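Local coordinates for beta-N-acetylglucosaminidase-like protein Glycoside hydrolase family 20 (Flavobacterium johnsoniae, PDB 6YHH) that probably removes terminal N-acetylglucosamine units from chitin-derived oligosaccharides, acting as a family 20 beta-N-acetylhexosaminidase, at residues K361-W366 and K376-H381; G365-L370 and S382-N387; T406-G411 and Y424-M429. All coordinates share one frame; numbering follows the deposited sequence.

Contact 1 of 3, residues K361-W366 and K376-H381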
loop_
_atom_site.group_PDB
_atom_site.type_symbol
_atom_site.label_atom_id
_atom_site.label_comp_id
_atom_site.label_asym_id
_atom_site.label_seq_id
_atom_site.Cartn_x
_atom_site.Cartn_y
_atom_site.Cartn_z
ATOM N N LYS A 361 -18.423 -29.712 5.617
ATOM C CA LYS A 361 -18.381 -28.875 4.387
ATOM C C LYS A 361 -19.055 -29.497 3.228
ATOM O O LYS A 361 -19.017 -30.731 3.006
ATOM C CB LYS A 361 -16.929 -28.594 3.985
ATOM C CG LYS A 361 -16.023 -28.222 5.137
ATOM C CD LYS A 361 -16.518 -26.926 5.825
ATOM C CE LYS A 361 -15.626 -26.530 6.973
ATOM N NZ LYS A 361 -16.198 -25.432 7.812
ATOM N N GLN A 362 -19.698 -28.627 2.491
ATOM C CA GLN A 362 -20.265 -28.952 1.215
ATOM C C GLN A 362 -19.268 -28.695 0.094
ATOM O O GLN A 362 -18.433 -27.815 0.209
ATOM C CB GLN A 362 -21.461 -28.067 0.951
ATOM C CG GLN A 362 -22.662 -28.395 1.842
ATOM C CD GLN A 362 -23.689 -27.290 1.935
ATOM O OE1 GLN A 362 -24.423 -26.972 0.977
ATOM N NE2 GLN A 362 -23.782 -26.696 3.124
ATOM N N LEU A 363 -19.360 -29.503 -0.959
ATOM C CA LEU A 363 -18.342 -29.504 -2.049
ATOM C C LEU A 363 -18.756 -28.623 -3.173
ATOM O O LEU A 363 -19.913 -28.603 -3.581
ATOM C CB LEU A 363 -18.178 -30.964 -2.552
ATOM C CG LEU A 363 -17.090 -31.342 -3.572
ATOM C CD1 LEU A 363 -16.654 -32.756 -3.383
ATOM C CD2 LEU A 363 -17.575 -30.992 -4.981
ATOM N N MET A 364 -17.802 -27.832 -3.669
ATOM C CA MET A 364 -17.976 -26.999 -4.842
ATOM C C MET A 364 -16.862 -27.293 -5.821
ATOM O O MET A 364 -15.758 -27.589 -5.422
ATOM C CB MET A 364 -17.961 -25.535 -4.360
ATOM C CG MET A 364 -18.189 -24.527 -5.498
ATOM S SD MET A 364 -18.566 -22.911 -4.840
ATOM C CE MET A 364 -18.784 -21.997 -6.384
ATOM N N GLY A 365 -17.146 -27.141 -7.089
ATOM C CA GLY A 365 -16.134 -27.290 -8.117
ATOM C C GLY A 365 -16.471 -26.613 -9.420
ATOM O O GLY A 365 -17.650 -26.326 -9.715
ATOM N N TRP A 366 -15.433 -26.396 -10.242
ATOM C CA TRP A 366 -15.619 -25.888 -11.595
ATOM C C TRP A 366 -16.445 -26.896 -12.424
ATOM O O TRP A 366 -16.477 -28.091 -12.130
ATOM C CB TRP A 366 -14.262 -25.658 -12.250
ATOM C CG TRP A 366 -13.423 -24.627 -11.503
ATOM C CD1 TRP A 366 -12.250 -24.869 -10.854
ATOM C CD2 TRP A 366 -13.654 -23.200 -11.392
ATOM N NE1 TRP A 366 -11.823 -23.723 -10.244
ATOM C CE2 TRP A 366 -12.651 -22.687 -10.566
ATOM C CE3 TRP A 366 -14.644 -22.301 -11.876
ATOM C CZ2 TRP A 366 -12.562 -21.358 -10.236
ATOM C CZ3 TRP A 366 -14.528 -20.974 -11.570
ATOM C CH2 TRP A 366 -13.489 -20.502 -10.769
ATOM N N LYS A 376 -26.065 -34.275 -6.137
ATOM C CA LYS A 376 -26.766 -33.021 -6.333
ATOM C C LYS A 376 -26.602 -32.039 -5.185
ATOM O O LYS A 376 -27.094 -30.885 -5.278
ATOM C CB LYS A 376 -28.229 -33.245 -6.681
ATOM C CG LYS A 376 -28.399 -33.830 -8.045
ATOM C CD LYS A 376 -29.886 -33.853 -8.444
ATOM C CE LYS A 376 -30.586 -34.986 -7.697
ATOM N NZ LYS A 376 -30.046 -36.279 -8.229
ATOM N N GLU A 377 -25.888 -32.443 -4.130
ATOM C CA GLU A 377 -25.516 -31.491 -3.077
ATOM C C GLU A 377 -24.226 -30.701 -3.450
ATOM O O GLU A 377 -23.878 -29.795 -2.718
ATOM C CB GLU A 377 -25.265 -32.189 -1.768
ATOM C CG GLU A 377 -26.525 -32.957 -1.294
ATOM C CD GLU A 377 -26.267 -33.727 -0.015
ATOM O OE1 GLU A 377 -26.556 -34.954 0.087
ATOM O OE2 GLU A 377 -25.765 -33.084 0.914
ATOM N N ALA A 378 -23.532 -31.086 -4.494
ATOM C CA ALA A 378 -22.312 -30.285 -4.972
ATOM C C ALA A 378 -22.771 -28.992 -5.632
ATOM O O ALA A 378 -23.774 -28.930 -6.394
ATOM C CB ALA A 378 -21.491 -31.069 -5.949
ATOM N N ILE A 379 -22.031 -27.915 -5.333
ATOM C CA ILE A 379 -22.230 -26.652 -6.055
ATOM C C ILE A 379 -21.394 -26.591 -7.317
ATOM O O ILE A 379 -20.169 -26.907 -7.286
ATOM C CB ILE A 379 -21.907 -25.498 -5.138
ATOM C CG1 ILE A 379 -22.809 -25.611 -3.934
ATOM C CG2 ILE A 379 -22.130 -24.177 -5.840
ATOM C CD1 ILE A 379 -22.549 -24.653 -2.875
ATOM N N VAL A 380 -22.027 -26.236 -8.448
ATOM C CA VAL A 380 -21.379 -26.256 -9.753
ATOM C C VAL A 380 -20.965 -24.818 -10.066
ATOM O O VAL A 380 -21.822 -23.927 -10.013
ATOM C CB VAL A 380 -22.318 -26.811 -10.842
ATOM C CG1 VAL A 380 -21.750 -26.641 -12.279
ATOM C CG2 VAL A 380 -22.504 -28.274 -10.578
ATOM N N HIS A 381 -19.693 -24.612 -10.422
ATOM C CA HIS A 381 -19.195 -23.289 -10.714
ATOM C C HIS A 381 -19.063 -23.159 -12.235
ATOM O O HIS A 381 -18.158 -23.705 -12.850
ATOM C CB HIS A 381 -17.875 -23.081 -9.958
ATOM C CG HIS A 381 -17.500 -21.656 -9.792
ATOM N ND1 HIS A 381 -16.499 -21.284 -8.935
ATOM C CD2 HIS A 381 -17.969 -20.509 -10.370
ATOM C CE1 HIS A 381 -16.369 -19.970 -8.955
ATOM N NE2 HIS A 381 -17.222 -19.466 -9.836
HETATM O O HOH W 1 -25.342 -28.490 -0.941
HETATM O O HOH W 2 -21.869 -30.888 -1.123
#

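Contact 2 of 3, residues G365-L370 and S382-N387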
loop_
_atom_site.group_PDB
_atom_site.type_symbol
_atom_site.label_atom_id
_atom_site.label_comp_id
_atom_site.label_asym_id
_atom_site.label_seq_id
_atom_site.Cartn_x
_atom_site.Cartn_y
_atom_site.Cartn_z
ATOM N N GLY A 365 -17.146 -27.141 -7.089
ATOM C CA GLY A 365 -16.134 -27.290 -8.117
ATOM C C GLY A 365 -16.471 -26.613 -9.420
ATOM O O GLY A 365 -17.650 -26.326 -9.715
ATOM N N TRP A 366 -15.433 -26.396 -10.242
ATOM C CA TRP A 366 -15.619 -25.888 -11.595
ATOM C C TRP A 366 -16.445 -26.896 -12.424
ATOM O O TRP A 366 -16.477 -28.091 -12.130
ATOM C CB TRP A 366 -14.262 -25.658 -12.250
ATOM C CG TRP A 366 -13.423 -24.627 -11.503
ATOM C CD1 TRP A 366 -12.250 -24.869 -10.854
ATOM C CD2 TRP A 366 -13.654 -23.200 -11.392
ATOM N NE1 TRP A 366 -11.823 -23.723 -10.244
ATOM C CE2 TRP A 366 -12.651 -22.687 -10.566
ATOM C CE3 TRP A 366 -14.644 -22.301 -11.876
ATOM C CZ2 TRP A 366 -12.562 -21.358 -10.236
ATOM C CZ3 TRP A 366 -14.528 -20.974 -11.570
ATOM C CH2 TRP A 366 -13.489 -20.502 -10.769
ATOM N N GLU A 367 -17.178 -26.393 -13.396
ATOM C CA GLU A 367 -18.240 -27.154 -14.066
ATOM C C GLU A 367 -17.831 -28.526 -14.598
ATOM O O GLU A 367 -18.710 -29.405 -14.771
ATOM C CB GLU A 367 -18.825 -26.263 -15.171
ATOM C CG GLU A 367 -17.882 -26.021 -16.336
ATOM C CD GLU A 367 -18.483 -25.136 -17.368
ATOM O OE1 GLU A 367 -18.704 -23.959 -17.040
ATOM O OE2 GLU A 367 -18.719 -25.632 -18.514
ATOM N N GLU A 368 -16.564 -28.716 -14.935
ATOM C CA GLU A 368 -16.089 -30.040 -15.385
ATOM C C GLU A 368 -16.443 -31.174 -14.484
ATOM O O GLU A 368 -16.596 -32.329 -14.992
ATOM C CB GLU A 368 -14.621 -30.084 -15.736
ATOM C CG GLU A 368 -14.246 -29.117 -16.861
ATOM C CD GLU A 368 -13.733 -27.750 -16.412
ATOM O OE1 GLU A 368 -14.336 -27.178 -15.458
ATOM O OE2 GLU A 368 -12.743 -27.229 -17.059
ATOM N N ILE A 369 -16.652 -30.908 -13.198
ATOM C CA ILE A 369 -16.994 -31.968 -12.274
ATOM C C ILE A 369 -18.358 -32.595 -12.495
ATOM O O ILE A 369 -18.642 -33.710 -11.985
ATOM C CB ILE A 369 -16.838 -31.602 -10.761
ATOM C CG1 ILE A 369 -17.849 -30.561 -10.304
ATOM C CG2 ILE A 369 -15.378 -31.140 -10.489
ATOM C CD1 ILE A 369 -17.955 -30.439 -8.797
ATOM N N LEU A 370 -19.214 -31.901 -13.210
ATOM C CA LEU A 370 -20.566 -32.390 -13.417
ATOM C C LEU A 370 -20.673 -33.448 -14.532
ATOM O O LEU A 370 -20.607 -33.117 -15.713
ATOM C CB LEU A 370 -21.484 -31.181 -13.670
ATOM C CG LEU A 370 -22.962 -31.425 -13.880
ATOM C CD1 LEU A 370 -23.534 -32.380 -12.881
ATOM C CD2 LEU A 370 -23.857 -30.199 -14.077
ATOM N N SER A 382 -20.021 -22.436 -12.836
ATOM C CA SER A 382 -20.110 -22.265 -14.256
ATOM C C SER A 382 -19.162 -21.174 -14.751
ATOM O O SER A 382 -19.351 -19.992 -14.428
ATOM C CB SER A 382 -21.562 -21.890 -14.622
ATOM O OG SER A 382 -21.719 -21.673 -16.020
ATOM N N TRP A 383 -18.224 -21.563 -15.608
ATOM C CA TRP A 383 -17.160 -20.678 -16.083
ATOM C C TRP A 383 -16.864 -20.679 -17.573
ATOM O O TRP A 383 -16.309 -19.636 -18.095
ATOM C CB TRP A 383 -15.877 -20.954 -15.322
ATOM C CG TRP A 383 -15.130 -22.170 -15.767
ATOM C CD1 TRP A 383 -15.286 -23.411 -15.301
ATOM C CD2 TRP A 383 -14.021 -22.224 -16.692
ATOM N NE1 TRP A 383 -14.380 -24.286 -15.874
ATOM C CE2 TRP A 383 -13.577 -23.584 -16.731
ATOM C CE3 TRP A 383 -13.384 -21.286 -17.515
ATOM C CZ2 TRP A 383 -12.535 -23.999 -17.549
ATOM C CZ3 TRP A 383 -12.322 -21.699 -18.289
ATOM C CH2 TRP A 383 -11.942 -23.057 -18.343
ATOM N N ARG A 384 -17.285 -21.718 -18.289
ATOM C CA ARG A 384 -16.974 -21.834 -19.715
ATOM C C ARG A 384 -17.995 -21.177 -20.588
ATOM O O ARG A 384 -19.186 -21.181 -20.297
ATOM C CB ARG A 384 -16.746 -23.304 -20.041
ATOM C CG ARG A 384 -15.610 -23.903 -19.248
ATOM C CD ARG A 384 -15.489 -25.375 -19.449
ATOM N NE ARG A 384 -15.136 -25.614 -20.787
ATOM C CZ ARG A 384 -15.549 -26.709 -21.390
ATOM N NH1 ARG A 384 -16.348 -27.566 -20.715
ATOM N NH2 ARG A 384 -15.184 -26.921 -22.646
ATOM N N GLY A 385 -17.523 -20.657 -21.703
ATOM C CA GLY A 385 -18.340 -19.901 -22.622
ATOM C C GLY A 385 -17.623 -19.827 -23.967
ATOM O O GLY A 385 -16.880 -20.727 -24.334
ATOM N N PRO A 386 -17.800 -18.751 -24.706
ATOM C CA PRO A 386 -17.216 -18.724 -26.049
ATOM C C PRO A 386 -15.704 -18.853 -26.155
ATOM O O PRO A 386 -15.206 -19.371 -27.124
ATOM C CB PRO A 386 -17.708 -17.376 -26.629
ATOM C CG PRO A 386 -18.006 -16.537 -25.397
ATOM C CD PRO A 386 -18.588 -17.555 -24.415
ATOM N N ASN A 387 -14.975 -18.378 -25.156
ATOM C CA ASN A 387 -13.512 -18.582 -25.137
ATOM C C ASN A 387 -13.086 -20.071 -25.098
ATOM O O ASN A 387 -11.956 -20.395 -25.467
ATOM C CB ASN A 387 -12.857 -17.859 -23.957
ATOM C CG ASN A 387 -12.965 -16.361 -24.022
ATOM O OD1 ASN A 387 -13.301 -15.758 -25.060
ATOM N ND2 ASN A 387 -12.725 -15.717 -22.897
#

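Contact 3 of 3, residues T406-G411 and Y424-M429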
loop_
_atom_site.group_PDB
_atom_site.type_symbol
_atom_site.label_atom_id
_atom_site.label_comp_id
_atom_site.label_asym_id
_atom_site.label_seq_id
_atom_site.Cartn_x
_atom_site.Cartn_y
_atom_site.Cartn_z
ATOM N N THR A 406 -25.840 -23.493 -8.483
ATOM C CA THR A 406 -24.794 -23.000 -9.400
ATOM C C THR A 406 -24.400 -21.557 -9.089
ATOM O O THR A 406 -25.218 -20.791 -8.699
ATOM C CB THR A 406 -25.281 -23.146 -10.856
ATOM O OG1 THR A 406 -25.529 -24.557 -11.123
ATOM C CG2 THR A 406 -24.271 -22.795 -11.830
ATOM N N VAL A 407 -23.151 -21.228 -9.393
ATOM C CA VAL A 407 -22.636 -19.860 -9.335
ATOM C C VAL A 407 -22.039 -19.557 -10.684
ATOM O O VAL A 407 -21.317 -20.392 -11.239
ATOM C CB VAL A 407 -21.489 -19.762 -8.246
ATOM C CG1 VAL A 407 -20.822 -18.384 -8.264
ATOM C CG2 VAL A 407 -22.044 -20.009 -6.854
ATOM N N LEU A 408 -22.357 -18.373 -11.231
ATOM C CA LEU A 408 -21.889 -17.954 -12.533
ATOM C C LEU A 408 -20.603 -17.117 -12.375
ATOM O O LEU A 408 -20.578 -16.057 -11.728
ATOM C CB LEU A 408 -22.919 -17.165 -13.264
ATOM C CG LEU A 408 -22.523 -16.864 -14.697
ATOM C CD1 LEU A 408 -22.329 -18.100 -15.557
ATOM C CD2 LEU A 408 -23.388 -15.851 -15.454
ATOM N N SER A 409 -19.520 -17.590 -12.979
ATOM C CA SER A 409 -18.323 -16.747 -13.252
ATOM C C SER A 409 -18.050 -16.447 -14.728
ATOM O O SER A 409 -17.390 -15.428 -15.008
ATOM C CB SER A 409 -17.035 -17.262 -12.553
ATOM O OG SER A 409 -17.173 -17.026 -11.163
ATOM N N ASN A 410 -18.532 -17.277 -15.642
ATOM C CA ASN A 410 -18.424 -16.953 -17.054
ATOM C C ASN A 410 -18.986 -15.542 -17.309
ATOM O O ASN A 410 -20.078 -15.227 -16.773
ATOM C CB ASN A 410 -19.271 -17.916 -17.915
ATOM C CG ASN A 410 -19.053 -17.672 -19.398
ATOM O OD1 ASN A 410 -19.894 -17.047 -20.089
ATOM N ND2 ASN A 410 -17.821 -17.968 -19.839
ATOM N N GLY A 411 -18.237 -14.725 -18.049
ATOM C CA GLY A 411 -18.611 -13.333 -18.346
ATOM C C GLY A 411 -18.217 -12.320 -17.282
ATOM O O GLY A 411 -18.460 -11.119 -17.428
ATOM N N TYR A 424 -21.002 -5.788 -16.868
ATOM C CA TYR A 424 -22.195 -5.215 -16.254
ATOM C C TYR A 424 -23.442 -5.825 -16.779
ATOM O O TYR A 424 -24.391 -6.001 -16.020
ATOM C CB TYR A 424 -22.206 -3.717 -16.524
ATOM C CG TYR A 424 -23.300 -2.944 -15.816
ATOM C CD1 TYR A 424 -23.445 -3.037 -14.461
ATOM C CD2 TYR A 424 -24.212 -2.209 -16.554
ATOM C CE1 TYR A 424 -24.418 -2.302 -13.813
ATOM C CE2 TYR A 424 -25.212 -1.480 -15.960
ATOM C CZ TYR A 424 -25.333 -1.529 -14.600
ATOM O OH TYR A 424 -26.302 -0.828 -13.980
ATOM N N LEU A 425 -23.429 -6.214 -18.047
ATOM C CA LEU A 425 -24.671 -6.758 -18.697
ATOM C C LEU A 425 -24.702 -8.247 -18.645
ATOM O O LEU A 425 -25.699 -8.866 -18.991
ATOM C CB LEU A 425 -24.741 -6.257 -20.096
ATOM C CG LEU A 425 -24.875 -4.710 -20.119
ATOM C CD1 LEU A 425 -24.883 -4.233 -21.564
ATOM C CD2 LEU A 425 -26.040 -4.143 -19.270
ATOM N N ASN A 426 -23.675 -8.879 -18.061
ATOM C CA ASN A 426 -23.686 -10.305 -17.930
ATOM C C ASN A 426 -24.580 -10.731 -16.758
ATOM O O ASN A 426 -24.339 -10.374 -15.639
ATOM C CB ASN A 426 -22.251 -10.752 -17.597
ATOM C CG ASN A 426 -22.050 -12.258 -17.585
ATOM O OD1 ASN A 426 -22.254 -12.919 -18.604
ATOM N ND2 ASN A 426 -21.513 -12.804 -16.457
ATOM N N ASP A 427 -25.587 -11.545 -16.956
ATOM C CA ASP A 427 -26.566 -11.783 -15.871
ATOM C C ASP A 427 -26.587 -13.249 -15.490
ATOM O O ASP A 427 -26.676 -14.124 -16.396
ATOM C CB ASP A 427 -27.927 -11.349 -16.385
ATOM C CG ASP A 427 -28.961 -11.205 -15.286
ATOM O OD1 ASP A 427 -29.316 -12.184 -14.651
ATOM O OD2 ASP A 427 -29.344 -10.106 -15.004
ATOM N N PRO A 428 -26.503 -13.565 -14.221
ATOM C CA PRO A 428 -26.535 -14.969 -13.841
ATOM C C PRO A 428 -27.848 -15.679 -14.244
ATOM O O PRO A 428 -27.867 -16.937 -14.343
ATOM C CB PRO A 428 -26.390 -14.918 -12.336
ATOM C CG PRO A 428 -25.713 -13.589 -12.059
ATOM C CD PRO A 428 -26.296 -12.673 -13.063
ATOM N N MET A 429 -28.919 -14.912 -14.438
ATOM C CA MET A 429 -30.210 -15.470 -14.915
ATOM C C MET A 429 -30.252 -15.568 -16.402
ATOM O O MET A 429 -30.186 -14.560 -17.147
ATOM C CB MET A 429 -31.411 -14.650 -14.450
ATOM C CG MET A 429 -32.773 -15.279 -14.766
ATOM S SD MET A 429 -33.156 -16.650 -13.659
ATOM C CE MET A 429 -33.189 -15.697 -12.088
HETATM O O HOH W 3 -22.346 -15.700 -19.133
#

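Contact 1 of 3, residues K361-W366 and K376-H381
His381 swings CG anti to its backbone N (chi1 -160°), while Trp366 places CG beside its own backbone N (chi1 -61°), and these two settings lay the rings side by side, pointing the same way. They form an offset stack with centroids 4.0 Å apart and planes only 16° from parallel. Within it, Trp366 CZ3 sits over the centre of the imidazole, with its closest approach, 3.3 Å, to His381 ND1. The opposite face of the imidazole receives Met364: CG is anti to the backbone N and the chain runs straight out, so that the terminal methyl CE stops 3.5 Å from His381 ND1. The histidine is thus clamped between an indole and a thioether methyl, and its rotation is fixed further by His312 at ND1 and Ser409 at NE2. Trp366 NE1 is itself held by Glu230.

Beneath the rings the two strands run parallel. Leu363 O accepts from Ile379 N at 2.8 Å, Ile379 O accepts from Gly365 N at 3.0 Å, and Gly365 O accepts from His381 N at 2.8 Å. Because Met364 pairs with Ile379 and Trp366 with His381 in register, these four side chains share one face of the sheet, where the Met364 chain also passes obliquely across Ile379 with CG 3.9 Å from Ile379 CB. At the far end, where the loop leading into the second strand stands off from Gln362, a water donates to both Gln362 OE1 and Glu377 O.

This pairing of adjacent parallel strands, with aromatic side chains turned to the interior near the predicted proton donor Glu317, is characteristic of the TIM-barrel catalytic domain of family 20 glycoside hydrolases.

Contact 2 of 3, residues G365-L370 and S382-N387
Glu367 OE1 gathers two consecutive backbone amides. Trp383 N reaches its anti lone pair at 2.8 Å, and Arg384 N comes in from above the carboxylate plane at 2.9 Å, almost straight (173°); Ser395 OG also bonds to this oxygen. The neighbouring acid grips the indole instead: Trp383 NE1 points at Glu368 OE1, 2.9 Å away and in the ring plane, while Glu368 OE2 accepts from the backbone N of Glu317, so one carboxylate ties Trp383 to the predicted proton donor. Glu367 OE2 makes a long salt bridge to Arg384 NH1 (3.8 Å) and lies against the aliphatic part of that side chain, whose CG rests over a face of the Trp383 ring. An alanine here, lacking the carboxylate that both amides share, would probably loosen the backbone that positions Trp383.

Beyond the polar core, Trp366 meets Trp383 in an offset edge-to-face pair, the edge of its six-membered ring toward the face of the five-membered ring, planes at 78°, with Trp366 CE3 3.7 Å from Trp383 CD1.

Both segments leave the C-terminal ends of neighbouring barrel strands, 362-366 and 379-382. Glu368 and Ile369 touch helix 341-358, whereas Ser382 packs on Leu396 of helix 394-401 and on strand 406-408.

Contact 3 of 3, residues T406-G411 and Y424-M429
The carboxamide of Asn426 is the flat group on which this contact turns, and it lies close to the Asn410-Gly411 peptide. Its ND2 donates to Asn410 O at 2.8 Å, with the acceptor 22° out of the amide plane; on the oxygen side the bond uses a lone pair in the carbonyl plane, at a C=O...N angle of 135°. At the other branch of the amide a water sits 2.8 Å from Asn426 OD1 and 3.0 Å from Asn410 OD1, placed to donate to each, although further acceptors nearby outnumber its protons, so these bonds may be shared. Asn410 ND2 turns elsewhere, to Trp383 O.

Asn426 attains this reach because CG stands anti to the backbone N (chi1 -173°). Gly411 leaves room for it: a beta carbon there would come within 2.2 Å of Asn426 OD1, and the residue's positive phi is a second reason for a glycine.

Leu408 meets the amide tip to tip, CD2 lying 3.7 Å from Asn426 ND2. The same methyl presses on the backbone at Pro428, 3.6 Å from its CA, and Pro428 in turn touches Ile443 of strand 443-450. Just before the proline, Asp427 OD1 accepts from Met429 N at 2.8 Å through its anti lone pair, forming an Asx turn, while Asp427 OD2 is in a salt bridge with Arg143.

A side-chain amide thus pins the first part of the long connection from strand 406-408 to its sheet neighbour 443-450 back onto the strand's exit, an example of the extended loops that follow strands in a TIM barrel.

Overall arrangement
All three contacts start from one barrel sheet, in which strand 379-382 lies between 362-366 and 406-408 and runs parallel to both. Contacts 1 and 2 share Gly365 and Trp366, and their centres are 12 Å apart; the first joins the strands, the second the loops leaving them. Contact 3 is joined to both: Val380 O lies 3.1 Å from Val407 N, and Ser382 O lies 2.8 Å from Ser409 N, each a probable hydrogen bond. Closeness to the predicted proton donor is graded: the side chain of Trp383 is about 4 Å from that of Glu317, that of Trp366 about 8 Å and that of Asn410 about 11 Å. A bound Tris molecule, probably from crystallisation, lies about 4 Å from the Trp383 side chain.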